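Local coordinates for protein tyrosine aminotransferase (Leishmania infantum, PDB 4IX8) that probably transfers the amino group of L-tyrosine to 2-oxoglutarate, as a pyridoxal-phosphate-dependent aminotransferase, at residues Lys352-Leu357 with Ala426-Ala431; Glu401-Leu406 with Val432-Glu437; Asn113-Val118 with Val140-Gly145. One frame throughout, in Å; residues are numbered along the deposited sequence.

Contact 1 of 3, residues Lys352-Leu357 with Ala426-Ala431; sequences KVYARL and AVLNEA
Val-353 and Leu-428 form the close-packed side of this helix-helix contact. A chi1 of 178° turns CG1 of Val-353 away from its own N and against the second helix, where this methyl lies 3.7 Å from CB of Leu-428 and also meets the amide of Asn-429. Deeper in, the Tyr-354 ring and the Leu-428 side chain cross at about a right angle, with CD2 of Leu-428 3.6 Å from OH of Tyr-354. That hydroxyl is buried, and its hydrogen bond goes to the backbone O of Thr-420. The other side is looser and polar. Here Arg-356 reaches over, its chain bent at chi3, and NH1 donates to OD1 of Asn-429 at 2.6 Å; the bond is weak because the N-H points well off the oxygen (128°). Guanidinium and amide are nearly coplanar, 25° apart, and OD1 sits at the guanidinium edge. The firmer partner of Arg-356 is Asp-433, which takes NH2 in a salt bridge one turn further along helix 425-442. The contact thus joins the C-terminal part of helix 337-355 to the beginning of helix 425-442, with Leu-72, just after strand 70-71, touching both Tyr-354 and Leu-428.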
ATOM      1  N   LYS A 352      22.998  24.403   8.815  1.00 54.69           N
ATOM      2  CA  LYS A 352      24.153  25.225   9.160  1.00 56.10           C
ATOM      3  C   LYS A 352      25.362  24.324   9.320  1.00 63.11           C
ATOM      4  O   LYS A 352      26.458  24.711   8.965  1.00 73.23           O
ATOM      5  CB  LYS A 352      23.921  26.051  10.436  1.00 52.83           C
ATOM      6  N   VAL A 353      25.177  23.118   9.847  1.00 63.45           N
ATOM      7  CA  VAL A 353      26.312  22.207  10.044  1.00 60.25           C
ATOM      8  C   VAL A 353      26.916  21.775   8.690  1.00 61.02           C
ATOM      9  O   VAL A 353      28.146  21.703   8.571  1.00 53.25           O
ATOM     10  CB  VAL A 353      25.903  20.961  10.868  1.00 58.13           C
ATOM     11  CG1 VAL A 353      27.066  19.984  11.023  1.00 57.55           C
ATOM     12  CG2 VAL A 353      25.377  21.395  12.250  1.00 52.01           C
ATOM     13  N   TYR A 354      26.095  21.547   7.665  1.00 48.78           N
ATOM     14  CA  TYR A 354      26.654  21.150   6.365  1.00 53.96           C
ATOM     15  C   TYR A 354      27.406  22.311   5.712  1.00 49.74           C
ATOM     16  O   TYR A 354      28.380  22.105   4.984  1.00 50.06           O
ATOM     17  CB  TYR A 354      25.564  20.645   5.436  1.00 45.92           C
ATOM     18  CG  TYR A 354      25.159  19.218   5.789  1.00 53.09           C
ATOM     19  CD1 TYR A 354      26.035  18.156   5.614  1.00 45.49           C
ATOM     20  CD2 TYR A 354      23.917  18.954   6.359  1.00 43.86           C
ATOM     21  CE1 TYR A 354      25.657  16.850   5.963  1.00 44.81           C
ATOM     22  CE2 TYR A 354      23.536  17.658   6.718  1.00 47.30           C
ATOM     23  CZ  TYR A 354      24.410  16.617   6.526  1.00 45.44           C
ATOM     24  OH  TYR A 354      24.015  15.338   6.864  1.00 43.12           O
ATOM     25  N   ALA A 355      26.972  23.524   6.035  1.00 50.40           N
ATOM     26  CA  ALA A 355      27.578  24.721   5.479  1.00 56.25           C
ATOM     27  C   ALA A 355      29.047  24.741   5.856  1.00 53.33           C
ATOM     28  O   ALA A 355      29.861  25.248   5.099  1.00 59.12           O
ATOM     29  CB  ALA A 355      26.870  25.979   5.982  1.00 51.47           C
ATOM     30  N   ARG A 356      29.394  24.133   6.983  1.00 54.24           N
ATOM     31  CA  ARG A 356      30.788  24.110   7.414  1.00 68.70           C
ATOM     32  C   ARG A 356      31.678  23.438   6.381  1.00 56.73           C
ATOM     33  O   ARG A 356      32.849  23.782   6.283  1.00 58.74           O
ATOM     34  CB  ARG A 356      30.961  23.396   8.765  1.00 57.48           C
ATOM     35  CG  ARG A 356      30.403  24.145   9.987  1.00 75.11           C
ATOM     36  CD  ARG A 356      30.706  23.374  11.345  1.00 73.90           C
ATOM     37  NE  ARG A 356      31.945  22.599  11.209  1.00 60.68           N
ATOM     38  CZ  ARG A 356      32.105  21.335  11.575  1.00 60.58           C
ATOM     39  NH1 ARG A 356      31.144  20.678  12.199  1.00 59.37           N
ATOM     40  NH2 ARG A 356      33.257  20.734  11.339  1.00 62.39           N
ATOM     41  N   LEU A 357      31.123  22.534   5.584  1.00 54.74           N
ATOM     42  CA  LEU A 357      31.895  21.864   4.532  1.00 54.84           C
ATOM     43  C   LEU A 357      32.446  22.842   3.481  1.00 60.40           C
ATOM     44  O   LEU A 357      33.473  22.567   2.857  1.00 57.65           O
ATOM     45  CB  LEU A 357      31.043  20.816   3.810  1.00 52.47           C
ATOM     46  CG  LEU A 357      30.722  19.537   4.599  1.00 51.90           C
ATOM     47  CD1 LEU A 357      29.667  18.778   3.903  1.00 51.55           C
ATOM     48  CD2 LEU A 357      31.968  18.650   4.810  1.00 56.38           C
ATOM     49  N   ALA A 426      24.696  17.056  17.017  1.00 66.71           N
ATOM     50  CA  ALA A 426      25.852  16.345  17.519  1.00 63.14           C
ATOM     51  C   ALA A 426      26.226  15.244  16.535  1.00 56.97           C
ATOM     52  O   ALA A 426      27.392  15.027  16.262  1.00 57.49           O
ATOM     53  CB  ALA A 426      25.565  15.786  18.906  1.00 59.37           C
ATOM     54  N   VAL A 427      25.232  14.612  15.925  1.00 53.28           N
ATOM     55  CA  VAL A 427      25.522  13.567  14.942  1.00 52.34           C
ATOM     56  C   VAL A 427      26.114  14.206  13.670  1.00 58.03           C
ATOM     57  O   VAL A 427      27.150  13.768  13.149  1.00 52.50           O
ATOM     58  CB  VAL A 427      24.243  12.772  14.601  1.00 53.24           C
ATOM     59  CG1 VAL A 427      24.459  11.815  13.432  1.00 53.81           C
ATOM     60  CG2 VAL A 427      23.766  12.009  15.834  1.00 52.28           C
ATOM     61  N   LEU A 428      25.478  15.266  13.192  1.00 56.71           N
ATOM     62  CA  LEU A 428      25.919  15.902  11.954  1.00 57.89           C
ATOM     63  C   LEU A 428      27.330  16.468  12.119  1.00 57.12           C
ATOM     64  O   LEU A 428      28.203  16.198  11.303  1.00 55.21           O
ATOM     65  CB  LEU A 428      24.941  16.996  11.553  1.00 51.08           C
ATOM     66  CG  LEU A 428      23.520  16.492  11.356  1.00 50.90           C
ATOM     67  CD1 LEU A 428      22.645  17.622  10.841  1.00 57.50           C
ATOM     68  CD2 LEU A 428      23.443  15.282  10.384  1.00 48.75           C
ATOM     69  N   ASN A 429      27.540  17.232  13.188  1.00 53.85           N
ATOM     70  CA  ASN A 429      28.843  17.848  13.461  1.00 60.70           C
ATOM     71  C   ASN A 429      29.974  16.838  13.490  1.00 59.37           C
ATOM     72  O   ASN A 429      31.022  17.059  12.896  1.00 60.65           O
ATOM     73  CB  ASN A 429      28.802  18.625  14.778  1.00 57.74           C
ATOM     74  CG  ASN A 429      28.486  20.094  14.563  1.00 60.74           C
ATOM     75  OD1 ASN A 429      29.057  20.728  13.685  1.00 58.98           O
ATOM     76  ND2 ASN A 429      27.562  20.635  15.347  1.00 61.72           N
ATOM     77  N   GLU A 430      29.756  15.725  14.169  1.00 60.49           N
ATOM     78  CA  GLU A 430      30.748  14.673  14.195  1.00 60.72           C
ATOM     79  C   GLU A 430      30.972  14.077  12.805  1.00 60.23           C
ATOM     80  O   GLU A 430      32.099  13.786  12.423  1.00 68.66           O
ATOM     81  CB  GLU A 430      30.323  13.565  15.148  1.00 59.14           C
ATOM     82  CG  GLU A 430      31.421  12.543  15.397  1.00 84.69           C
ATOM     83  CD  GLU A 430      31.047  11.500  16.447  1.00 91.02           C
ATOM     84  OE1 GLU A 430      29.914  11.542  16.989  1.00 96.72           O
ATOM     85  OE2 GLU A 430      31.920  10.668  16.776  1.00 91.30           O
ATOM     86  N   ALA A 431      29.914  13.952  12.020  1.00 56.01           N
ATOM     87  CA  ALA A 431      30.027  13.274  10.736  1.00 57.65           C
ATOM     88  C   ALA A 431      30.735  14.181   9.715  1.00 57.16           C
ATOM     89  O   ALA A 431      31.535  13.720   8.891  1.00 56.00           O
ATOM     90  CB  ALA A 431      28.668  12.864  10.237  1.00 51.64           C
TER

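Contact 2 of 3, residues Glu401-Leu406 with Val432-Glu437; sequences ENVQVL and VDRIIE
Arg-434 meets Glu-401 by both hydrogen bonding and packing. The hydrogen bond runs from NH1 of Arg-434 to the backbone O of Glu-401 at 2.6 Å. The oxygen lies close to the guanidinium plane, and the donor stands nearly in line with the carbonyl (C=O...N angle 164°). NH1 also donates to the backbone O of Ser-68, while NH2 pairs with Glu-430 in a salt bridge, so several partners fix the rotation of the guanidinium.

Nonpolar contact is made by the arginine's stem, extended from CG to NE. CB of Arg-434 lies 4.0 Å from CB of Glu-401, and CD of Arg-434 lies 4.0 Å from CG2 of Val-403. A polar atom, OE1 of Glu-401, rests against the same methylenes, 3.2 Å from CB of Arg-434.

Among the acidic groups, OE2 of Glu-401 and OE2 of Glu-437 are 2.8 Å apart, a spacing at which one acid probably holds a proton; their carboxylate planes are turned 79° against each other. Glu-401 is brought there by a bend at chi2 (-76°). Arg-441, in salt bridges with both oxygens, would also ease any negative charge there.

The contact lies where helix 390-401 ends, at Asn-402 with its positive phi, and the chain enters strand 403-407. Helix 425-442 packs beside this junction, and strand 70-71, the parallel neighbour of 403-407, touches Arg-434 through Leu-70.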
ATOM      1  N   GLU A 401      35.464   5.807   7.469  1.00 69.10           N
ATOM      2  CA  GLU A 401      34.972   6.685   8.533  1.00 65.41           C
ATOM      3  C   GLU A 401      33.611   6.248   9.092  1.00 65.14           C
ATOM      4  O   GLU A 401      33.091   6.871  10.012  1.00 73.09           O
ATOM      5  CB  GLU A 401      34.876   8.116   8.010  1.00 68.73           C
ATOM      6  CG  GLU A 401      36.190   8.682   7.484  1.00 69.64           C
ATOM      7  CD  GLU A 401      37.118   9.063   8.589  1.00 68.52           C
ATOM      8  OE1 GLU A 401      36.615   9.406   9.678  1.00 66.12           O
ATOM      9  OE2 GLU A 401      38.348   9.019   8.374  1.00 82.41           O
ATOM     10  N   ASN A 402      33.050   5.176   8.544  1.00 58.20           N
ATOM     11  CA  ASN A 402      31.781   4.615   9.009  1.00 56.63           C
ATOM     12  C   ASN A 402      30.705   5.689   9.022  1.00 58.76           C
ATOM     13  O   ASN A 402      29.854   5.738   9.917  1.00 60.21           O
ATOM     14  CB  ASN A 402      31.939   3.988  10.409  1.00 58.40           C
ATOM     15  CG  ASN A 402      30.862   2.931  10.730  1.00 62.70           C
ATOM     16  OD1 ASN A 402      29.979   2.631   9.917  1.00 55.85           O
ATOM     17  ND2 ASN A 402      30.942   2.368  11.938  1.00 68.15           N
ATOM     18  N   VAL A 403      30.722   6.519   7.983  1.00 55.12           N
ATOM     19  CA  VAL A 403      29.666   7.485   7.740  1.00 51.29           C
ATOM     20  C   VAL A 403      29.014   7.094   6.438  1.00 49.78           C
ATOM     21  O   VAL A 403      29.683   6.955   5.414  1.00 53.90           O
ATOM     22  CB  VAL A 403      30.172   8.931   7.619  1.00 51.73           C
ATOM     23  CG1 VAL A 403      29.018   9.852   7.307  1.00 54.20           C
ATOM     24  CG2 VAL A 403      30.874   9.358   8.882  1.00 53.85           C
ATOM     25  N   GLN A 404      27.694   7.018   6.456  1.00 47.42           N
ATOM     26  CA  GLN A 404      26.962   6.572   5.305  1.00 45.61           C
ATOM     27  C   GLN A 404      26.193   7.747   4.682  1.00 46.32           C
ATOM     28  O   GLN A 404      25.342   8.375   5.319  1.00 48.66           O
ATOM     29  CB  GLN A 404      26.013   5.425   5.703  1.00 47.03           C
ATOM     30  CG  GLN A 404      25.444   4.669   4.489  1.00 60.07           C
ATOM     31  CD  GLN A 404      24.302   3.760   4.851  1.00 57.67           C
ATOM     32  OE1 GLN A 404      24.154   3.365   6.012  1.00 71.26           O
ATOM     33  NE2 GLN A 404      23.489   3.419   3.873  1.00 54.16           N
ATOM     34  N   VAL A 405      26.488   8.029   3.421  1.00 44.65           N
ATOM     35  CA  VAL A 405      25.671   8.944   2.644  1.00 45.52           C
ATOM     36  C   VAL A 405      25.034   8.103   1.530  1.00 50.54           C
ATOM     37  O   VAL A 405      25.081   6.879   1.591  1.00 48.79           O
ATOM     38  CB  VAL A 405      26.486  10.117   2.083  1.00 48.13           C
ATOM     39  CG1 VAL A 405      27.021  10.957   3.234  1.00 49.56           C
ATOM     40  CG2 VAL A 405      27.638   9.632   1.183  1.00 43.39           C
ATOM     41  N   LEU A 406      24.360   8.742   0.578  1.00 53.56           N
ATOM     42  CA  LEU A 406      23.810   8.036  -0.579  1.00 49.71           C
ATOM     43  C   LEU A 406      24.394   8.686  -1.813  1.00 45.35           C
ATOM     44  O   LEU A 406      24.357   9.897  -1.934  1.00 43.18           O
ATOM     45  CB  LEU A 406      22.279   8.088  -0.624  1.00 39.74           C
ATOM     46  CG  LEU A 406      21.527   7.255   0.422  1.00 42.69           C
ATOM     47  CD1 LEU A 406      20.036   7.486   0.294  1.00 37.58           C
ATOM     48  CD2 LEU A 406      21.862   5.772   0.281  1.00 40.84           C
ATOM     49  N   VAL A 432      30.410  15.466   9.764  1.00 55.89           N
ATOM     50  CA  VAL A 432      31.066  16.466   8.928  1.00 56.10           C
ATOM     51  C   VAL A 432      32.559  16.535   9.200  1.00 59.63           C
ATOM     52  O   VAL A 432      33.337  16.745   8.266  1.00 62.73           O
ATOM     53  CB  VAL A 432      30.428  17.852   9.132  1.00 54.30           C
ATOM     54  CG1 VAL A 432      31.323  18.968   8.607  1.00 55.95           C
ATOM     55  CG2 VAL A 432      29.055  17.891   8.455  1.00 51.71           C
ATOM     56  N   ASP A 433      32.964  16.393  10.467  1.00 60.13           N
ATOM     57  CA  ASP A 433      34.393  16.410  10.793  1.00 61.85           C
ATOM     58  C   ASP A 433      35.087  15.262  10.061  1.00 71.55           C
ATOM     59  O   ASP A 433      36.159  15.444   9.490  1.00 68.43           O
ATOM     60  CB  ASP A 433      34.655  16.274  12.317  1.00 63.72           C
ATOM     61  CG  ASP A 433      34.203  17.493  13.132  1.00 72.96           C
ATOM     62  OD1 ASP A 433      34.041  18.574  12.552  1.00 77.18           O
ATOM     63  OD2 ASP A 433      34.005  17.374  14.365  1.00 71.06           O
ATOM     64  N   ARG A 434      34.461  14.084  10.050  1.00 73.92           N
ATOM     65  CA  ARG A 434      35.078  12.911   9.429  1.00 73.62           C
ATOM     66  C   ARG A 434      35.144  13.029   7.914  1.00 69.56           C
ATOM     67  O   ARG A 434      36.076  12.529   7.274  1.00 66.17           O
ATOM     68  CB  ARG A 434      34.318  11.654   9.809  1.00 67.38           C
ATOM     69  CG  ARG A 434      34.391  11.322  11.300  1.00 68.74           C
ATOM     70  CD  ARG A 434      33.810   9.929  11.512  1.00 79.94           C
ATOM     71  NE  ARG A 434      33.314   9.697  12.861  1.00 84.95           N
ATOM     72  CZ  ARG A 434      32.612   8.626  13.225  1.00 77.48           C
ATOM     73  NH1 ARG A 434      32.318   7.687  12.334  1.00 72.03           N
ATOM     74  NH2 ARG A 434      32.208   8.500  14.487  1.00 69.14           N
ATOM     75  N   ILE A 435      34.184  13.761   7.366  1.00 58.13           N
ATOM     76  CA  ILE A 435      34.115  13.992   5.950  1.00 56.96           C
ATOM     77  C   ILE A 435      35.228  14.951   5.541  1.00 66.41           C
ATOM     78  O   ILE A 435      35.901  14.745   4.528  1.00 64.19           O
ATOM     79  CB  ILE A 435      32.769  14.559   5.585  1.00 54.44           C
ATOM     80  CG1 ILE A 435      31.718  13.465   5.759  1.00 52.68           C
ATOM     81  CG2 ILE A 435      32.750  15.016   4.123  1.00 59.47           C
ATOM     82  CD1 ILE A 435      30.332  13.952   5.817  1.00 50.57           C
ATOM     83  N   ILE A 436      35.440  15.984   6.345  1.00 59.96           N
ATOM     84  CA  ILE A 436      36.524  16.913   6.106  1.00 62.03           C
ATOM     85  C   ILE A 436      37.858  16.208   6.150  1.00 64.49           C
ATOM     86  O   ILE A 436      38.670  16.317   5.247  1.00 66.29           O
ATOM     87  CB  ILE A 436      36.494  18.017   7.138  1.00 63.04           C
ATOM     88  CG1 ILE A 436      35.261  18.886   6.884  1.00 60.87           C
ATOM     89  CG2 ILE A 436      37.783  18.847   7.113  1.00 65.77           C
ATOM     90  CD1 ILE A 436      34.993  19.862   7.994  1.00 71.20           C
ATOM     91  N   GLU A 437      38.089  15.495   7.230  1.00 74.80           N
ATOM     92  CA  GLU A 437      39.302  14.724   7.371  1.00 75.41           C
ATOM     93  C   GLU A 437      39.435  13.761   6.199  1.00 69.42           C
ATOM     94  O   GLU A 437      40.509  13.573   5.654  1.00 73.20           O
ATOM     95  CB  GLU A 437      39.268  13.996   8.701  1.00 82.00           C
ATOM     96  CG  GLU A 437      40.335  12.977   8.916  1.00 94.01           C
ATOM     97  CD  GLU A 437      39.937  12.075  10.048  1.00102.76           C
ATOM     98  OE1 GLU A 437      39.629  12.629  11.128  1.00105.21           O
ATOM     99  OE2 GLU A 437      39.870  10.838   9.844  1.00103.05           O
TER

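Contact 3 of 3, residues Asn113-Val118 with Val140-Gly145; sequences NLRQVV and VIITSG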
ATOM      1  N   ASN A 113     -15.250  12.159   5.300  1.00 41.36           N
ATOM      2  CA  ASN A 113     -14.932  13.316   6.149  1.00 47.59           C
ATOM      3  C   ASN A 113     -13.487  13.739   5.959  1.00 40.56           C
ATOM      4  O   ASN A 113     -13.218  14.932   5.851  1.00 45.02           O
ATOM      5  CB  ASN A 113     -15.252  13.064   7.638  1.00 43.91           C
ATOM      6  CG  ASN A 113     -14.507  11.888   8.235  1.00 46.76           C
ATOM      7  OD1 ASN A 113     -13.941  11.049   7.521  1.00 41.62           O
ATOM      8  ND2 ASN A 113     -14.543  11.792   9.562  1.00 44.61           N
ATOM      9  N   LEU A 114     -12.572  12.784   5.811  1.00 42.15           N
ATOM     10  CA  LEU A 114     -11.155  13.124   5.586  1.00 47.35           C
ATOM     11  C   LEU A 114     -10.987  13.788   4.205  1.00 42.62           C
ATOM     12  O   LEU A 114     -10.250  14.767   4.042  1.00 37.03           O
ATOM     13  CB  LEU A 114     -10.241  11.877   5.673  1.00 41.43           C
ATOM     14  CG  LEU A 114      -8.731  12.129   5.398  1.00 36.52           C
ATOM     15  CD1 LEU A 114      -8.212  13.179   6.358  1.00 35.82           C
ATOM     16  CD2 LEU A 114      -7.884  10.881   5.505  1.00 34.14           C
ATOM     17  N   ARG A 115     -11.721  13.306   3.218  1.00 39.20           N
ATOM     18  CA  ARG A 115     -11.614  13.911   1.899  1.00 39.22           C
ATOM     19  C   ARG A 115     -12.070  15.374   1.963  1.00 41.42           C
ATOM     20  O   ARG A 115     -11.434  16.258   1.366  1.00 39.88           O
ATOM     21  CB  ARG A 115     -12.427  13.116   0.870  1.00 36.61           C
ATOM     22  CG  ARG A 115     -11.881  11.728   0.607  1.00 37.66           C
ATOM     23  CD  ARG A 115     -12.867  10.892  -0.257  1.00 33.99           C
ATOM     24  NE  ARG A 115     -12.927  11.388  -1.621  1.00 37.27           N
ATOM     25  CZ  ARG A 115     -13.908  11.103  -2.483  1.00 42.42           C
ATOM     26  NH1 ARG A 115     -14.922  10.350  -2.100  1.00 34.85           N
ATOM     27  NH2 ARG A 115     -13.877  11.580  -3.728  1.00 41.83           N
ATOM     28  N   GLN A 116     -13.141  15.630   2.713  1.00 41.10           N
ATOM     29  CA  GLN A 116     -13.617  17.000   2.880  1.00 49.12           C
ATOM     30  C   GLN A 116     -12.598  17.845   3.611  1.00 46.04           C
ATOM     31  O   GLN A 116     -12.355  19.007   3.248  1.00 50.31           O
ATOM     32  CB  GLN A 116     -14.942  17.009   3.632  1.00 44.59           C
ATOM     33  CG  GLN A 116     -16.095  16.715   2.695  1.00 52.97           C
ATOM     34  CD  GLN A 116     -17.273  16.053   3.371  1.00 55.99           C
ATOM     35  OE1 GLN A 116     -17.534  16.272   4.542  1.00 58.89           O
ATOM     36  NE2 GLN A 116     -17.963  15.181   2.636  1.00 62.98           N
ATOM     37  N   VAL A 117     -11.987  17.244   4.628  1.00 41.66           N
ATOM     38  CA  VAL A 117     -11.016  17.940   5.475  1.00 43.25           C
ATOM     39  C   VAL A 117      -9.738  18.279   4.700  1.00 39.87           C
ATOM     40  O   VAL A 117      -9.216  19.379   4.816  1.00 39.76           O
ATOM     41  CB  VAL A 117     -10.704  17.069   6.733  1.00 46.46           C
ATOM     42  CG1 VAL A 117      -9.422  17.445   7.369  1.00 42.64           C
ATOM     43  CG2 VAL A 117     -11.846  17.164   7.752  1.00 42.25           C
ATOM     44  N   VAL A 118      -9.240  17.333   3.914  1.00 36.48           N
ATOM     45  CA  VAL A 118      -8.034  17.557   3.131  1.00 35.01           C
ATOM     46  C   VAL A 118      -8.247  18.684   2.150  1.00 35.13           C
ATOM     47  O   VAL A 118      -7.383  19.525   1.926  1.00 37.13           O
ATOM     48  CB  VAL A 118      -7.667  16.303   2.373  1.00 33.45           C
ATOM     49  CG1 VAL A 118      -6.711  16.612   1.252  1.00 41.34           C
ATOM     50  CG2 VAL A 118      -7.095  15.274   3.314  1.00 36.38           C
ATOM     51  N   VAL A 140     -10.496  14.562  -4.355  1.00 31.77           N
ATOM     52  CA  VAL A 140      -9.500  14.066  -3.424  1.00 33.26           C
ATOM     53  C   VAL A 140      -9.594  12.552  -3.301  1.00 32.55           C
ATOM     54  O   VAL A 140     -10.674  12.011  -3.097  1.00 30.53           O
ATOM     55  CB  VAL A 140      -9.689  14.659  -1.976  1.00 32.39           C
ATOM     56  CG1 VAL A 140      -8.662  14.062  -1.011  1.00 31.78           C
ATOM     57  CG2 VAL A 140      -9.582  16.156  -1.981  1.00 31.99           C
ATOM     58  N   ILE A 141      -8.439  11.893  -3.308  1.00 32.55           N
ATOM     59  CA  ILE A 141      -8.381  10.467  -3.071  1.00 32.67           C
ATOM     60  C   ILE A 141      -7.410  10.196  -1.935  1.00 34.43           C
ATOM     61  O   ILE A 141      -6.285  10.696  -1.939  1.00 33.44           O
ATOM     62  CB  ILE A 141      -7.956   9.676  -4.337  1.00 32.34           C
ATOM     63  CG1 ILE A 141      -8.963   9.901  -5.459  1.00 29.50           C
ATOM     64  CG2 ILE A 141      -7.897   8.193  -4.024  1.00 27.72           C
ATOM     65  CD1 ILE A 141      -8.584   9.299  -6.772  1.00 30.68           C
ATOM     66  N   ILE A 142      -7.868   9.416  -0.950  1.00 29.70           N
ATOM     67  CA  ILE A 142      -7.021   9.033   0.146  1.00 29.06           C
ATOM     68  C   ILE A 142      -6.283   7.757  -0.284  1.00 31.23           C
ATOM     69  O   ILE A 142      -6.879   6.832  -0.824  1.00 34.53           O
ATOM     70  CB  ILE A 142      -7.815   8.804   1.434  1.00 31.63           C
ATOM     71  CG1 ILE A 142      -8.678  10.026   1.756  1.00 33.23           C
ATOM     72  CG2 ILE A 142      -6.868   8.506   2.607  1.00 30.67           C
ATOM     73  CD1 ILE A 142      -7.905  11.338   1.839  1.00 31.30           C
ATOM     74  N   THR A 143      -4.971   7.755  -0.070  1.00 28.90           N
ATOM     75  CA  THR A 143      -4.074   6.722  -0.579  1.00 28.79           C
ATOM     76  C   THR A 143      -3.211   6.129   0.528  1.00 30.83           C
ATOM     77  O   THR A 143      -3.035   6.751   1.579  1.00 28.77           O
ATOM     78  CB  THR A 143      -3.130   7.284  -1.673  1.00 28.23           C
ATOM     79  OG1 THR A 143      -2.334   8.371  -1.131  1.00 30.81           O
ATOM     80  CG2 THR A 143      -3.913   7.787  -2.871  1.00 25.46           C
ATOM     81  N   SER A 144      -2.639   4.953   0.273  1.00 34.20           N
ATOM     82  CA  SER A 144      -1.811   4.275   1.263  1.00 29.01           C
ATOM     83  C   SER A 144      -0.384   4.840   1.185  1.00 34.27           C
ATOM     84  O   SER A 144       0.548   4.213   0.656  1.00 26.48           O
ATOM     85  CB  SER A 144      -1.850   2.759   1.055  1.00 28.67           C
ATOM     86  OG  SER A 144      -1.005   2.077   1.979  1.00 28.35           O
ATOM     87  N   GLY A 145      -0.247   6.052   1.721  1.00 27.13           N
ATOM     88  CA  GLY A 145       0.962   6.809   1.599  1.00 30.44           C
ATOM     89  C   GLY A 145       0.969   7.487   0.239  1.00 34.14           C
ATOM     90  O   GLY A 145       0.159   7.128  -0.629  1.00 27.47           O
TER
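Residues 113-118 of helix 112-122 cross strand 140-143 at 117° between their N-to-C directions, with the two axes 8.3 Å apart at closest approach. The backbones come nearest at Arg-115 and Val-140, whose CA atoms are 5.7 Å apart. Residues alternate along the strand: Val-140 and Ile-142 point to the helix, while Ile-141 points away from it. Beyond the strand the chain makes an inverse gamma turn centred on Ser-144, and OG1 of Thr-143 donates to the backbone O of Gly-145.

Ile-142 fits against Leu-114, its CD1 3.7 Å from CD2 of the leucine. In Leu-114 a chi1 of 178° sets CG beside the carbonyl carbon, which brings the branched end nearer to the strand than the start of the side chain would suggest. One helical turn on, CG1 of Val-118 rests 3.9 Å from CG1 of Val-140, the two valines crossing at a slant. Arg-115 slants across Ile-142 and ends at the backbone of Val-140. Its CG packs 3.8 Å from CG1 of Ile-142, and the bend at chi3 (70°) then turns the guanidinium back to the strand, where NE donates to the backbone O of Val-140 at 2.8 Å. This oxygen also receives a longer, weak bond from NH2.

The helix therefore packs across strand 140-143, an outermost strand of the eight-stranded sheet within this chain, with Ile-295 of the adjacent strand 292-297 touching both valines and helix 322-331 flanking Leu-114. Chemically the contact is an aliphatic layer bordered by one arginine, whose stem extends the apolar surface while the Val-140 carbonyl takes two N-H groups from its guanidinium, tying helix to edge strand.

Overall arrangement
Contacts 1 and 2 are neighbours, with centres 10 Å apart, and use consecutive stretches of helix 425-442: residues 426-431 face the end of helix 337-355, and residues 432-437 face the junction of helix 390-401 with strand 403-407. Leu-357 packs on Ile-435 and Val-353 on Val-432 between them, and their segments alternate along the chain. Contact 3 closes earlier in the sequence, on the opposite side of the chain's centre, 38 Å from contact 1 and 41 Å from contact 2 between centres. Contacts 1 and 2 join helices to each other and to the five-stranded sheet; contact 3 covers an edge strand of the eight-stranded sheet, consistent with the small and large domains of this aminotransferase family.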